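Local coordinates for DNA repair and recombination protein RadB (Thermococcus kodakarensis, PDB 2CVH), which probably takes part in DNA repair and homologous recombination, binding DNA and hydrolysing ATP only very weakly, without promoting strand exchange, at residues G15-G20 / P148-N153; Q24-Y29 / K177-L182; L42-K47 / N105-V110; V48-T53 / V110-T115; K89-V94 / S132-V137. One frame throughout, in Å; residues are numbered along the deposited sequence.

Contact 1: G15-G20 / P148-N153; sequences GGFAPG and PVIVIN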
# COMPACT_ATOMS: atom_id res chain seq x y z
N GLY A 15 -9.38 2.74 12.59
CA GLY A 15 -8.83 1.54 13.20
C GLY A 15 -7.68 0.86 12.48
O GLY A 15 -6.96 0.05 13.05
N GLY A 16 -7.54 1.14 11.19
CA GLY A 16 -6.48 0.53 10.43
C GLY A 16 -7.02 0.33 9.04
O GLY A 16 -8.08 0.84 8.73
N PHE A 17 -6.31 -0.41 8.22
CA PHE A 17 -6.77 -0.65 6.88
C PHE A 17 -8.02 -1.52 6.89
O PHE A 17 -8.17 -2.38 7.76
CB PHE A 17 -5.65 -1.28 6.07
CG PHE A 17 -4.51 -0.34 5.79
CD1 PHE A 17 -4.49 0.41 4.62
CD2 PHE A 17 -3.43 -0.26 6.67
CE1 PHE A 17 -3.40 1.22 4.32
CE2 PHE A 17 -2.32 0.55 6.37
CZ PHE A 17 -2.31 1.29 5.19
N ALA A 18 -8.94 -1.23 5.97
CA ALA A 18 -10.22 -1.91 5.85
C ALA A 18 -10.19 -3.20 5.05
O ALA A 18 -9.65 -3.24 3.94
CB ALA A 18 -11.23 -0.98 5.24
N PRO A 19 -10.78 -4.26 5.60
CA PRO A 19 -10.80 -5.54 4.90
C PRO A 19 -11.80 -5.52 3.76
O PRO A 19 -12.82 -4.85 3.84
CB PRO A 19 -11.22 -6.52 6.01
CG PRO A 19 -12.08 -5.71 6.89
CD PRO A 19 -11.35 -4.39 6.96
N GLY A 20 -11.48 -6.22 2.69
CA GLY A 20 -12.39 -6.30 1.57
C GLY A 20 -12.44 -5.10 0.68
O GLY A 20 -13.38 -4.97 -0.10
N PRO A 148 -7.44 -6.68 3.69
CA PRO A 148 -7.11 -5.47 2.95
C PRO A 148 -6.12 -5.73 1.84
O PRO A 148 -5.34 -6.69 1.89
CB PRO A 148 -6.47 -4.58 4.01
CG PRO A 148 -7.00 -5.14 5.33
CD PRO A 148 -6.92 -6.61 5.06
N VAL A 149 -6.22 -4.92 0.79
CA VAL A 149 -5.29 -4.94 -0.30
C VAL A 149 -4.77 -3.49 -0.39
O VAL A 149 -5.54 -2.58 -0.68
CB VAL A 149 -5.91 -5.33 -1.64
CG1 VAL A 149 -4.86 -5.25 -2.73
CG2 VAL A 149 -6.43 -6.75 -1.59
N ILE A 150 -3.50 -3.30 -0.05
CA ILE A 150 -2.86 -1.99 -0.12
C ILE A 150 -2.22 -1.88 -1.48
O ILE A 150 -1.48 -2.77 -1.92
CB ILE A 150 -1.78 -1.81 0.97
CG1 ILE A 150 -2.43 -1.78 2.36
CG2 ILE A 150 -0.99 -0.51 0.70
CD1 ILE A 150 -1.44 -1.99 3.52
N VAL A 151 -2.55 -0.80 -2.17
CA VAL A 151 -2.01 -0.53 -3.49
C VAL A 151 -1.12 0.72 -3.35
O VAL A 151 -1.58 1.82 -3.07
CB VAL A 151 -3.16 -0.27 -4.50
CG1 VAL A 151 -2.59 0.18 -5.80
CG2 VAL A 151 -3.97 -1.54 -4.71
N ILE A 152 0.18 0.51 -3.47
CA ILE A 152 1.13 1.59 -3.33
C ILE A 152 1.47 2.16 -4.70
O ILE A 152 1.63 1.43 -5.66
CB ILE A 152 2.39 1.08 -2.59
CG1 ILE A 152 2.06 0.92 -1.10
CG2 ILE A 152 3.59 2.01 -2.80
CD1 ILE A 152 3.13 0.16 -0.32
N ASN A 153 1.50 3.49 -4.80
CA ASN A 153 1.84 4.15 -6.07
C ASN A 153 2.59 5.43 -5.74
O ASN A 153 2.58 5.88 -4.60
CB ASN A 153 0.56 4.54 -6.83
CG ASN A 153 -0.42 3.39 -6.97
OD1 ASN A 153 -0.29 2.56 -7.86
ND2 ASN A 153 -1.41 3.33 -6.08

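Contact 2: Q24-Y29 / K177-L182; sequences QVYGPY and KDILRL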
# COMPACT_ATOMS: atom_id res chain seq x y z
N GLN A 24 -5.57 2.78 -1.57
CA GLN A 24 -4.39 3.24 -2.28
C GLN A 24 -3.61 4.08 -1.27
O GLN A 24 -4.19 4.79 -0.44
CB GLN A 24 -4.76 4.12 -3.48
CG GLN A 24 -3.55 4.87 -4.06
CD GLN A 24 -3.87 5.77 -5.24
OE1 GLN A 24 -3.08 5.89 -6.16
NE2 GLN A 24 -5.02 6.40 -5.21
N VAL A 25 -2.30 3.91 -1.26
CA VAL A 25 -1.45 4.70 -0.38
C VAL A 25 -0.43 5.21 -1.36
O VAL A 25 0.27 4.42 -1.96
CB VAL A 25 -0.75 3.90 0.74
CG1 VAL A 25 0.15 4.84 1.57
CG2 VAL A 25 -1.77 3.28 1.67
N TYR A 26 -0.42 6.51 -1.61
CA TYR A 26 0.52 7.03 -2.57
C TYR A 26 1.33 8.24 -2.03
O TYR A 26 0.90 8.93 -1.10
CB TYR A 26 -0.20 7.35 -3.89
CG TYR A 26 -1.04 8.60 -3.86
CD1 TYR A 26 -2.34 8.59 -3.37
CD2 TYR A 26 -0.51 9.82 -4.29
CE1 TYR A 26 -3.09 9.74 -3.29
CE2 TYR A 26 -1.24 10.98 -4.22
CZ TYR A 26 -2.52 10.93 -3.72
OH TYR A 26 -3.22 12.10 -3.63
N GLY A 27 2.48 8.48 -2.64
CA GLY A 27 3.35 9.56 -2.24
C GLY A 27 4.72 9.33 -2.84
O GLY A 27 4.92 8.33 -3.53
N PRO A 28 5.68 10.24 -2.63
CA PRO A 28 7.05 10.12 -3.16
C PRO A 28 7.88 9.08 -2.40
O PRO A 28 7.42 8.50 -1.40
CB PRO A 28 7.60 11.53 -2.96
CG PRO A 28 6.97 11.95 -1.69
CD PRO A 28 5.53 11.46 -1.81
N TYR A 29 9.09 8.82 -2.87
CA TYR A 29 9.93 7.85 -2.18
C TYR A 29 10.27 8.39 -0.81
O TYR A 29 10.33 9.60 -0.61
CB TYR A 29 11.19 7.54 -2.99
CG TYR A 29 10.84 6.84 -4.28
CD1 TYR A 29 10.68 7.57 -5.46
CD2 TYR A 29 10.61 5.47 -4.32
CE1 TYR A 29 10.32 6.94 -6.65
CE2 TYR A 29 10.25 4.83 -5.50
CZ TYR A 29 10.10 5.57 -6.66
OH TYR A 29 9.76 4.96 -7.85
N LYS A 177 -11.50 2.27 -2.72
CA LYS A 177 -12.47 2.94 -1.87
C LYS A 177 -11.83 3.90 -0.89
O LYS A 177 -12.41 4.92 -0.53
CB LYS A 177 -13.31 1.91 -1.13
CG LYS A 177 -14.73 1.72 -1.69
CD LYS A 177 -14.73 1.57 -3.19
CE LYS A 177 -16.11 1.40 -3.75
NZ LYS A 177 -15.99 1.40 -5.24
N ASP A 178 -10.65 3.54 -0.40
CA ASP A 178 -9.93 4.37 0.55
C ASP A 178 -8.64 4.83 -0.11
O ASP A 178 -8.01 4.07 -0.86
CB ASP A 178 -9.63 3.58 1.82
CG ASP A 178 -10.87 3.09 2.53
OD1 ASP A 178 -11.97 3.57 2.16
OD2 ASP A 178 -10.75 2.25 3.44
N ILE A 179 -8.28 6.09 0.12
CA ILE A 179 -7.08 6.66 -0.48
C ILE A 179 -6.38 7.53 0.54
O ILE A 179 -6.99 8.43 1.15
CB ILE A 179 -7.42 7.51 -1.74
CG1 ILE A 179 -8.19 6.67 -2.77
CG2 ILE A 179 -6.13 8.06 -2.36
CD1 ILE A 179 -8.27 7.30 -4.16
N LEU A 180 -5.10 7.24 0.76
CA LEU A 180 -4.27 7.99 1.68
C LEU A 180 -3.10 8.59 0.92
O LEU A 180 -2.40 7.90 0.15
CB LEU A 180 -3.71 7.06 2.76
CG LEU A 180 -4.35 6.87 4.12
CD1 LEU A 180 -3.50 5.86 4.88
CD2 LEU A 180 -4.40 8.18 4.86
N ARG A 181 -2.88 9.89 1.11
CA ARG A 181 -1.76 10.57 0.45
C ARG A 181 -0.73 10.81 1.56
O ARG A 181 -1.10 11.22 2.67
CB ARG A 181 -2.19 11.92 -0.13
CG ARG A 181 -1.11 12.58 -0.98
CD ARG A 181 -1.49 14.01 -1.42
NE ARG A 181 -1.34 14.99 -0.36
CZ ARG A 181 -2.27 15.88 -0.00
NH1 ARG A 181 -3.44 15.92 -0.63
NH2 ARG A 181 -2.02 16.76 0.97
N LEU A 182 0.53 10.49 1.30
CA LEU A 182 1.53 10.72 2.32
C LEU A 182 2.45 11.84 1.84
O LEU A 182 2.92 11.82 0.70
CB LEU A 182 2.34 9.45 2.59
CG LEU A 182 1.64 8.13 2.87
CD1 LEU A 182 2.70 7.15 3.29
CD2 LEU A 182 0.59 8.24 3.96

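Contact 3: L42-K47 / N105-V110; sequences LLSGKK and NFALVV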
# COMPACT_ATOMS: atom_id res chain seq x y z
N LEU A 42 3.78 -6.59 9.21
CA LEU A 42 4.51 -7.09 10.36
C LEU A 42 3.62 -7.32 11.60
O LEU A 42 3.64 -8.39 12.21
CB LEU A 42 5.68 -6.15 10.65
CG LEU A 42 6.76 -6.37 11.72
CD1 LEU A 42 6.46 -5.57 12.95
CD2 LEU A 42 6.96 -7.87 12.03
N LEU A 43 2.80 -6.33 11.95
CA LEU A 43 1.95 -6.43 13.13
C LEU A 43 0.68 -7.28 12.96
O LEU A 43 0.03 -7.61 13.95
CB LEU A 43 1.60 -5.02 13.62
CG LEU A 43 2.81 -4.10 13.83
CD1 LEU A 43 2.34 -2.73 14.24
CD2 LEU A 43 3.73 -4.67 14.92
N SER A 44 0.30 -7.61 11.72
CA SER A 44 -0.89 -8.44 11.50
C SER A 44 -0.67 -9.85 12.07
O SER A 44 -1.59 -10.47 12.60
CB SER A 44 -1.26 -8.53 10.01
OG SER A 44 -0.33 -9.27 9.24
N GLY A 45 0.57 -10.35 11.99
CA GLY A 45 0.88 -11.66 12.54
C GLY A 45 0.62 -12.86 11.64
O GLY A 45 0.89 -14.00 12.02
N LYS A 46 0.16 -12.60 10.42
CA LYS A 46 -0.11 -13.67 9.48
C LYS A 46 0.62 -13.39 8.20
O LYS A 46 1.38 -12.43 8.11
CB LYS A 46 -1.62 -13.79 9.23
CG LYS A 46 -2.41 -13.80 10.53
CD LYS A 46 -3.90 -13.72 10.29
CE LYS A 46 -4.60 -13.31 11.57
NZ LYS A 46 -4.07 -12.01 12.11
N LYS A 47 0.42 -14.24 7.20
CA LYS A 47 1.11 -14.05 5.93
C LYS A 47 0.70 -12.78 5.20
O LYS A 47 -0.41 -12.27 5.35
CB LYS A 47 0.93 -15.28 5.04
CG LYS A 47 1.58 -16.55 5.59
CD LYS A 47 1.08 -17.77 4.82
CE LYS A 47 1.92 -19.02 5.09
NZ LYS A 47 2.08 -19.83 3.83
N ASN A 105 -4.67 -18.04 5.44
CA ASN A 105 -3.47 -17.85 6.26
C ASN A 105 -2.92 -16.43 6.12
O ASN A 105 -2.09 -16.00 6.92
CB ASN A 105 -2.38 -18.84 5.89
CG ASN A 105 -2.48 -20.14 6.66
OD1 ASN A 105 -2.22 -21.21 6.10
ND2 ASN A 105 -2.79 -20.06 7.95
N PHE A 106 -3.38 -15.74 5.07
CA PHE A 106 -2.96 -14.37 4.79
C PHE A 106 -3.80 -13.31 5.52
O PHE A 106 -5.03 -13.44 5.66
CB PHE A 106 -3.03 -14.13 3.28
CG PHE A 106 -1.96 -14.83 2.53
CD1 PHE A 106 -1.93 -16.22 2.48
CD2 PHE A 106 -0.98 -14.10 1.88
CE1 PHE A 106 -0.92 -16.89 1.78
CE2 PHE A 106 0.04 -14.76 1.18
CZ PHE A 106 0.07 -16.16 1.13
N ALA A 107 -3.12 -12.26 5.98
CA ALA A 107 -3.79 -11.15 6.65
C ALA A 107 -3.81 -9.91 5.77
O ALA A 107 -4.70 -9.07 5.91
CB ALA A 107 -3.11 -10.82 7.97
N LEU A 108 -2.94 -9.89 4.76
CA LEU A 108 -2.80 -8.72 3.91
C LEU A 108 -2.13 -9.00 2.59
O LEU A 108 -1.32 -9.92 2.48
CB LEU A 108 -1.90 -7.70 4.67
CG LEU A 108 -1.57 -6.30 4.14
CD1 LEU A 108 -2.83 -5.44 4.28
CD2 LEU A 108 -0.40 -5.69 4.95
N VAL A 109 -2.46 -8.18 1.59
CA VAL A 109 -1.85 -8.25 0.26
C VAL A 109 -1.31 -6.83 0.04
O VAL A 109 -1.96 -5.86 0.44
CB VAL A 109 -2.90 -8.58 -0.88
CG1 VAL A 109 -2.23 -8.59 -2.24
CG2 VAL A 109 -3.57 -9.94 -0.63
N VAL A 110 -0.14 -6.71 -0.56
CA VAL A 110 0.46 -5.41 -0.83
C VAL A 110 0.98 -5.49 -2.24
O VAL A 110 1.63 -6.48 -2.60
CB VAL A 110 1.68 -5.08 0.10
CG1 VAL A 110 2.27 -3.73 -0.29
CG2 VAL A 110 1.27 -5.11 1.59
O HOH W 1 -0.93 -20.80 3.71

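Contact 4: V48-T53 / V110-T115; sequences VAYVDT and VVDSIT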
# COMPACT_ATOMS: atom_id res chain seq x y z
N VAL A 48 1.64 -12.27 4.41
CA VAL A 48 1.43 -11.07 3.65
C VAL A 48 1.92 -11.39 2.27
O VAL A 48 3.08 -11.79 2.12
CB VAL A 48 2.30 -9.92 4.18
CG1 VAL A 48 2.18 -8.69 3.28
CG2 VAL A 48 1.93 -9.59 5.57
N ALA A 49 1.05 -11.25 1.27
CA ALA A 49 1.43 -11.47 -0.12
C ALA A 49 1.96 -10.11 -0.53
O ALA A 49 1.23 -9.13 -0.46
CB ALA A 49 0.22 -11.86 -0.98
N TYR A 50 3.21 -10.04 -0.95
CA TYR A 50 3.79 -8.76 -1.29
C TYR A 50 4.31 -8.80 -2.71
O TYR A 50 5.29 -9.47 -3.02
CB TYR A 50 4.89 -8.44 -0.26
CG TYR A 50 5.27 -6.97 -0.16
CD1 TYR A 50 5.86 -6.30 -1.25
CD2 TYR A 50 5.05 -6.25 1.02
CE1 TYR A 50 6.23 -4.95 -1.17
CE2 TYR A 50 5.41 -4.90 1.12
CZ TYR A 50 6.00 -4.25 0.02
OH TYR A 50 6.32 -2.90 0.08
N VAL A 51 3.60 -8.12 -3.61
CA VAL A 51 3.99 -8.06 -5.01
C VAL A 51 4.87 -6.83 -5.14
O VAL A 51 4.39 -5.70 -5.12
CB VAL A 51 2.76 -7.96 -5.93
CG1 VAL A 51 3.19 -7.92 -7.38
CG2 VAL A 51 1.82 -9.16 -5.68
N ASP A 52 6.18 -7.08 -5.21
CA ASP A 52 7.14 -6.00 -5.28
C ASP A 52 7.73 -5.83 -6.64
O ASP A 52 8.76 -6.42 -6.95
CB ASP A 52 8.25 -6.22 -4.26
CG ASP A 52 9.08 -4.98 -4.03
OD1 ASP A 52 8.69 -3.86 -4.46
OD2 ASP A 52 10.14 -5.10 -3.40
N THR A 53 7.10 -4.98 -7.42
CA THR A 53 7.56 -4.71 -8.77
C THR A 53 8.60 -3.61 -8.76
O THR A 53 9.44 -3.54 -9.65
CB THR A 53 6.36 -4.28 -9.64
OG1 THR A 53 5.20 -5.01 -9.24
CG2 THR A 53 6.63 -4.60 -11.11
N VAL A 110 -0.14 -6.71 -0.56
CA VAL A 110 0.46 -5.41 -0.83
C VAL A 110 0.98 -5.49 -2.24
O VAL A 110 1.63 -6.48 -2.60
CB VAL A 110 1.68 -5.08 0.10
CG1 VAL A 110 2.27 -3.73 -0.29
CG2 VAL A 110 1.27 -5.11 1.59
N VAL A 111 0.63 -4.52 -3.07
CA VAL A 111 1.14 -4.49 -4.43
C VAL A 111 1.96 -3.22 -4.50
O VAL A 111 1.54 -2.19 -3.97
CB VAL A 111 0.02 -4.51 -5.50
CG1 VAL A 111 0.64 -4.58 -6.89
CG2 VAL A 111 -0.91 -5.71 -5.28
N ASP A 112 3.14 -3.29 -5.09
CA ASP A 112 4.03 -2.14 -5.15
C ASP A 112 4.79 -2.18 -6.45
O ASP A 112 5.86 -2.76 -6.52
CB ASP A 112 4.99 -2.22 -3.95
CG ASP A 112 5.90 -1.00 -3.82
OD1 ASP A 112 5.97 -0.15 -4.73
OD2 ASP A 112 6.57 -0.91 -2.76
N SER A 113 4.30 -1.48 -7.47
CA SER A 113 3.10 -0.66 -7.39
C SER A 113 2.34 -0.85 -8.69
O SER A 113 1.25 -1.40 -8.69
CB SER A 113 3.52 0.80 -7.27
OG SER A 113 4.46 1.17 -8.26
N ILE A 114 2.97 -0.39 -9.77
CA ILE A 114 2.51 -0.44 -11.18
C ILE A 114 2.17 0.91 -11.85
O ILE A 114 1.00 1.29 -11.97
CB ILE A 114 1.41 -1.53 -11.48
CG1 ILE A 114 1.44 -1.89 -12.97
CG2 ILE A 114 -0.01 -1.07 -11.07
CD1 ILE A 114 0.41 -2.90 -13.38
N THR A 115 3.20 1.64 -12.28
CA THR A 115 2.97 2.91 -12.96
C THR A 115 4.18 3.54 -13.67
O THR A 115 4.25 4.77 -13.80
CB THR A 115 2.27 3.94 -12.04
OG1 THR A 115 2.08 3.40 -10.73
CG2 THR A 115 0.90 4.30 -12.61

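Contact 5: K89-V94 / S132-V137; sequences KEQRRV and SRQLQV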
# COMPACT_ATOMS: atom_id res chain seq x y z
N LYS A 89 5.81 -7.23 -16.49
CA LYS A 89 5.15 -8.15 -17.43
C LYS A 89 4.40 -9.27 -16.72
O LYS A 89 3.18 -9.43 -16.90
CB LYS A 89 6.15 -8.71 -18.45
CG LYS A 89 7.60 -8.71 -18.01
CD LYS A 89 8.48 -8.19 -19.14
CE LYS A 89 7.98 -6.85 -19.67
NZ LYS A 89 8.88 -6.24 -20.70
N GLU A 90 5.10 -10.04 -15.89
CA GLU A 90 4.42 -11.11 -15.15
C GLU A 90 3.59 -10.53 -14.01
O GLU A 90 3.03 -11.27 -13.21
CB GLU A 90 5.41 -12.19 -14.65
CG GLU A 90 6.37 -11.77 -13.55
CD GLU A 90 7.00 -12.95 -12.81
OE1 GLU A 90 6.33 -13.99 -12.63
OE2 GLU A 90 8.17 -12.82 -12.38
N GLN A 91 3.50 -9.20 -13.95
CA GLN A 91 2.74 -8.47 -12.94
C GLN A 91 1.29 -8.99 -12.93
O GLN A 91 0.85 -9.59 -11.95
CB GLN A 91 2.76 -6.97 -13.27
CG GLN A 91 3.04 -6.02 -12.10
CD GLN A 91 1.84 -5.84 -11.17
OE1 GLN A 91 1.36 -6.79 -10.56
NE2 GLN A 91 1.39 -4.61 -11.04
N ARG A 92 0.58 -8.80 -14.04
CA ARG A 92 -0.80 -9.27 -14.16
C ARG A 92 -0.85 -10.79 -13.92
O ARG A 92 -1.83 -11.31 -13.37
CB ARG A 92 -1.35 -8.91 -15.55
CG ARG A 92 -2.56 -9.73 -16.04
CD ARG A 92 -3.90 -8.98 -15.99
NE ARG A 92 -4.39 -8.80 -14.63
CZ ARG A 92 -4.77 -9.79 -13.83
NH1 ARG A 92 -4.75 -11.04 -14.25
NH2 ARG A 92 -5.09 -9.53 -12.57
N ARG A 93 0.21 -11.50 -14.30
CA ARG A 93 0.29 -12.95 -14.12
C ARG A 93 0.40 -13.30 -12.64
O ARG A 93 -0.20 -14.27 -12.15
CB ARG A 93 1.50 -13.51 -14.87
CG ARG A 93 1.66 -12.92 -16.25
CD ARG A 93 2.91 -13.46 -16.95
NE ARG A 93 3.26 -12.64 -18.11
CZ ARG A 93 4.51 -12.39 -18.50
NH1 ARG A 93 5.54 -12.88 -17.83
NH2 ARG A 93 4.71 -11.65 -19.58
N VAL A 94 1.18 -12.48 -11.93
CA VAL A 94 1.42 -12.63 -10.50
C VAL A 94 0.12 -12.34 -9.76
O VAL A 94 -0.27 -13.08 -8.85
CB VAL A 94 2.52 -11.64 -10.02
CG1 VAL A 94 2.49 -11.48 -8.50
CG2 VAL A 94 3.89 -12.12 -10.49
N SER A 132 -7.27 -2.13 -14.95
CA SER A 132 -8.60 -2.46 -14.42
C SER A 132 -8.74 -3.97 -14.19
O SER A 132 -9.47 -4.40 -13.30
CB SER A 132 -9.68 -1.96 -15.39
OG SER A 132 -9.56 -0.56 -15.58
N ARG A 133 -8.06 -4.75 -15.02
CA ARG A 133 -8.05 -6.21 -14.91
C ARG A 133 -7.48 -6.55 -13.53
O ARG A 133 -8.09 -7.26 -12.73
CB ARG A 133 -7.11 -6.81 -15.97
CG ARG A 133 -7.65 -8.02 -16.72
CD ARG A 133 -8.56 -7.59 -17.86
NE ARG A 133 -7.83 -6.93 -18.95
CZ ARG A 133 -8.41 -6.35 -20.00
NH1 ARG A 133 -9.73 -6.33 -20.11
NH2 ARG A 133 -7.66 -5.83 -20.96
N GLN A 134 -6.28 -6.03 -13.28
CA GLN A 134 -5.56 -6.22 -12.04
C GLN A 134 -6.31 -5.73 -10.81
O GLN A 134 -6.48 -6.47 -9.84
CB GLN A 134 -4.20 -5.53 -12.14
CG GLN A 134 -3.32 -6.16 -13.20
CD GLN A 134 -2.05 -5.38 -13.50
OE1 GLN A 134 -1.18 -5.24 -12.64
NE2 GLN A 134 -1.93 -4.89 -14.73
N LEU A 135 -6.79 -4.50 -10.86
CA LEU A 135 -7.52 -3.93 -9.74
C LEU A 135 -8.73 -4.79 -9.43
O LEU A 135 -8.98 -5.12 -8.27
CB LEU A 135 -7.90 -2.47 -10.04
CG LEU A 135 -6.73 -1.48 -10.05
CD1 LEU A 135 -7.22 -0.09 -10.42
CD2 LEU A 135 -6.02 -1.43 -8.68
N GLN A 136 -9.44 -5.22 -10.46
CA GLN A 136 -10.60 -6.08 -10.25
C GLN A 136 -10.20 -7.40 -9.62
O GLN A 136 -10.91 -7.89 -8.72
CB GLN A 136 -11.37 -6.30 -11.55
CG GLN A 136 -12.42 -5.23 -11.80
CD GLN A 136 -13.24 -4.92 -10.55
OE1 GLN A 136 -13.22 -3.79 -10.05
NE2 GLN A 136 -13.95 -5.92 -10.03
N VAL A 137 -9.10 -8.00 -10.07
CA VAL A 137 -8.65 -9.25 -9.48
C VAL A 137 -8.30 -9.01 -8.00
O VAL A 137 -8.71 -9.77 -7.13
CB VAL A 137 -7.44 -9.85 -10.24
CG1 VAL A 137 -6.94 -11.14 -9.55
CG2 VAL A 137 -7.85 -10.17 -11.67

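Contact 1: G15-G20 / P148-N153
The ring of Phe-17 lies across the end of Ile-150, whose CD1 stands 3.7 Å from the centroid of the Phe-17 ring and only 8° off the ring normal. Both measures mark a CH-pi contact over the middle of the face. It packs the loop between helix 7-12 and strand 22-26 against the central sheet of the RecA-like P-loop NTPase fold, at the beginning of strand 149-153. The two side chains are set nearly perpendicular. In Ile-150, CG1 is anti to the carbonyl carbon (chi1 -67°), and this branch, not CG2, faces the ring, where CG1 comes within 3.7 Å of CE1 of Phe-17. The aromatic group also touches Leu-36 and Thr-40 of helix 33-44 and Thr-23 and Val-25 of strand 22-26, which places it between helix and sheet. Lys-33, predicted to bind ATP, has its side chain about 7 Å from that of Ile-150.

Just before the strand, Pro-148 meets the loop without any hydrogen bond between the segments, and its ring nitrogen has no proton to give. CB of Pro-148 packs 4.0 Å from CB of Phe-17, which joins the two patches of apolar contact. The backbone of the loop closes on the same ring, with CA of Pro-19 3.7 Å from N of Pro-148. Beside them, the carbonyl O of Ala-18 rests 3.5 Å from both CB and CG of Pro-148.

Contact 2: Q24-Y29 / K177-L182
Gln-24 and Tyr-26 each use both backbone N and O to pair with the strand that runs alongside. Gln-24 N donates to Asp-178 O and Gln-24 O accepts from Leu-180 N. Leu-180 O takes the N-H of Tyr-26 at 3.0 Å, and Tyr-26 O accepts from Leu-182 N at 2.9 Å. With axes 4.7 Å apart and directions 12° apart, this is a parallel pair; Val-25 turns its own backbone bonds to strand 149-153.

Strand 22-26 leads directly into the P-loop (Walker A motif), whose predicted ATP-binding residues begin at Gly-27. A CB on Gly-27 would clash with Leu-182 O, which agrees with a glycine here.

The apolar contacts divide between the faces. On one, Val-25 CG1 reaches Leu-182 CG at 3.8 Å. On the other, Tyr-26 has CG between its backbone N and carbonyl carbon (chi1 75°). Arg-181 CA is over one face of its ring, and the aliphatic part of Arg-181 packs at the hydroxyl end, CG 3.5 Å from CZ of Tyr-26. Ile-179 CG2 approaches in the ring plane, 3.6 Å from CE1 of Tyr-26.

As for polar ends, Tyr-26 OH is hydrogen-bonded to Glu-196, which also forms a salt bridge with Arg-181 NH1, while Arg-181 NE pairs with Asp-183.

Contact 3: L42-K47 / N105-V110
Lys-47 sets its CB over the centre of the Phe-106 ring, 3.7 Å from the centroid of that ring and 6° off its normal, a CH-pi contact. Its CG is anti to the carbonyl carbon (chi1 -65°), and from there the side chain brings Lys-47 CD within 3.7 Å of CE1 of Phe-106. An alanine in place of Phe-106 would probably leave CB and CD of Lys-47 without the ring they pack on, opening a gap beside this side chain and Ala-49.

Two backbone bonds fix the pairing: Ala-107 N donates to Lys-47 O at 2.8 Å, nearly straight at 170°, and Lys-47 N donates to Asn-105 O at 3.1 Å. A water links Lys-47 NZ with Asn-105 OD1.

The methyl group of Ala-107 is touched across the contact by Ser-44 OG at 3.4 Å and Lys-46 CB at 3.6 Å. Ser-44 OG bonds to Gly-41 O, and Lys-46 NZ folds back to Ser-44 O.

Gly-45, with positive phi, ends helix 33-44 within the beta-alpha-beta unit of strand 22-26, this helix and strand 47-52 in the P-loop NTPase fold. The turn lies against the start of strand 106-112, which bends at Ala-107 and then runs between strands 47-52 and 149-153.

Contact 4: V48-T53 / V110-T115
Tyr-50 holds CG anti to its backbone N (chi1 -159°), and chi2 of -65° turns a face of its ring to CG1 of Val-110, which is likewise anti to its own backbone N. Val-110 CG1 lies 3.9 Å from the centroid of the Tyr-50 ring, over the face but offset toward the rim, and makes a CH-pi contact. The hydroxyl continues toward Asp-112, where a weak hydrogen bond of 3.5 Å runs from Tyr-50 OH to Asp-112 OD2.

Beneath them the parallel strands, 8° apart in direction, are joined by backbone bonds from Val-110 N to Ala-49 O and from Val-51 N to Val-110 O. Asp-112 N continues the series to Val-51 O at 2.7 Å, and Thr-53 N ends it on Asp-112 O. A hydrophobic strand ending in aspartate, next to the P-loop, is consistent with Asp-112 being the Walker B aspartate; a cis peptide follows it.

An alanine at Tyr-50 would probably leave Val-110 CG1 without its aromatic cover, deprive Asp-112 OD2 of the weak bond and open a gap next to Thr-34 and Phe-57.

Asp-52 and Asp-112 extend together from their strands, with OD1 of Asp-52 4.0 Å from OD2 of Asp-112. Backbone N-H groups of Gly-56 and Phe-57 bind the carboxylate of Asp-52.

Contact 5: K89-V94 / S132-V137
Arg-92 and Gln-134 run antiparallel alongside one another, their guanidinium and amide planes 65° apart. They join two helices of the layer packed on the central sheet in this RecA-like alpha/beta fold: helices 90-101 and 128-145 have segment axes 10.0 Å apart and N-to-C directions differing by 21°. A bend at chi3 (-72°) places NE of Arg-92 beside Gln-134, whose CG meets the guanidinium at its edge. That approach, and the one between NH2 of Arg-92 and Val-137, are short, and their exact values are doubtful. Glu-130 gives the same NE a long, weak ion pair.

Gln-91 lies crosswise to Gln-134, with the amide planes nearly perpendicular. Although NE2 of Gln-91 is 3.1 Å from OE1 of Gln-134, the angle is too poor for a hydrogen bond; the amide of Gln-134 is held from its other atom, NE2, which bonds to Glu-130 O.

Arg-92 also passes across Arg-133, its CD lying 3.9 Å from CB of Arg-133.

How the contacts relate
From the N terminus, residues 15-20 open contact 1, which closes at 148-153, and residues 24-29 open contact 2, which closes at 177-182; the two cross and meet where Val-25 N probably bonds to Val-151 O. Contacts 3, 4 and 5 fall within the spans of both. Contact 3 (42-47 with 105-110) and contact 4 (48-53 with 110-115) cross and share Val-110, joining successive parts of strands 47-52 and 106-112. Contact 5 (89-94 with 132-137) crosses both and adds the helices beyond the sheet, touching contact 4 through Val-51 and Val-94. Strand 149-153 of contact 1 lies between strands 106-112 and 22-26, connecting contacts 3 and 4 with contact 2.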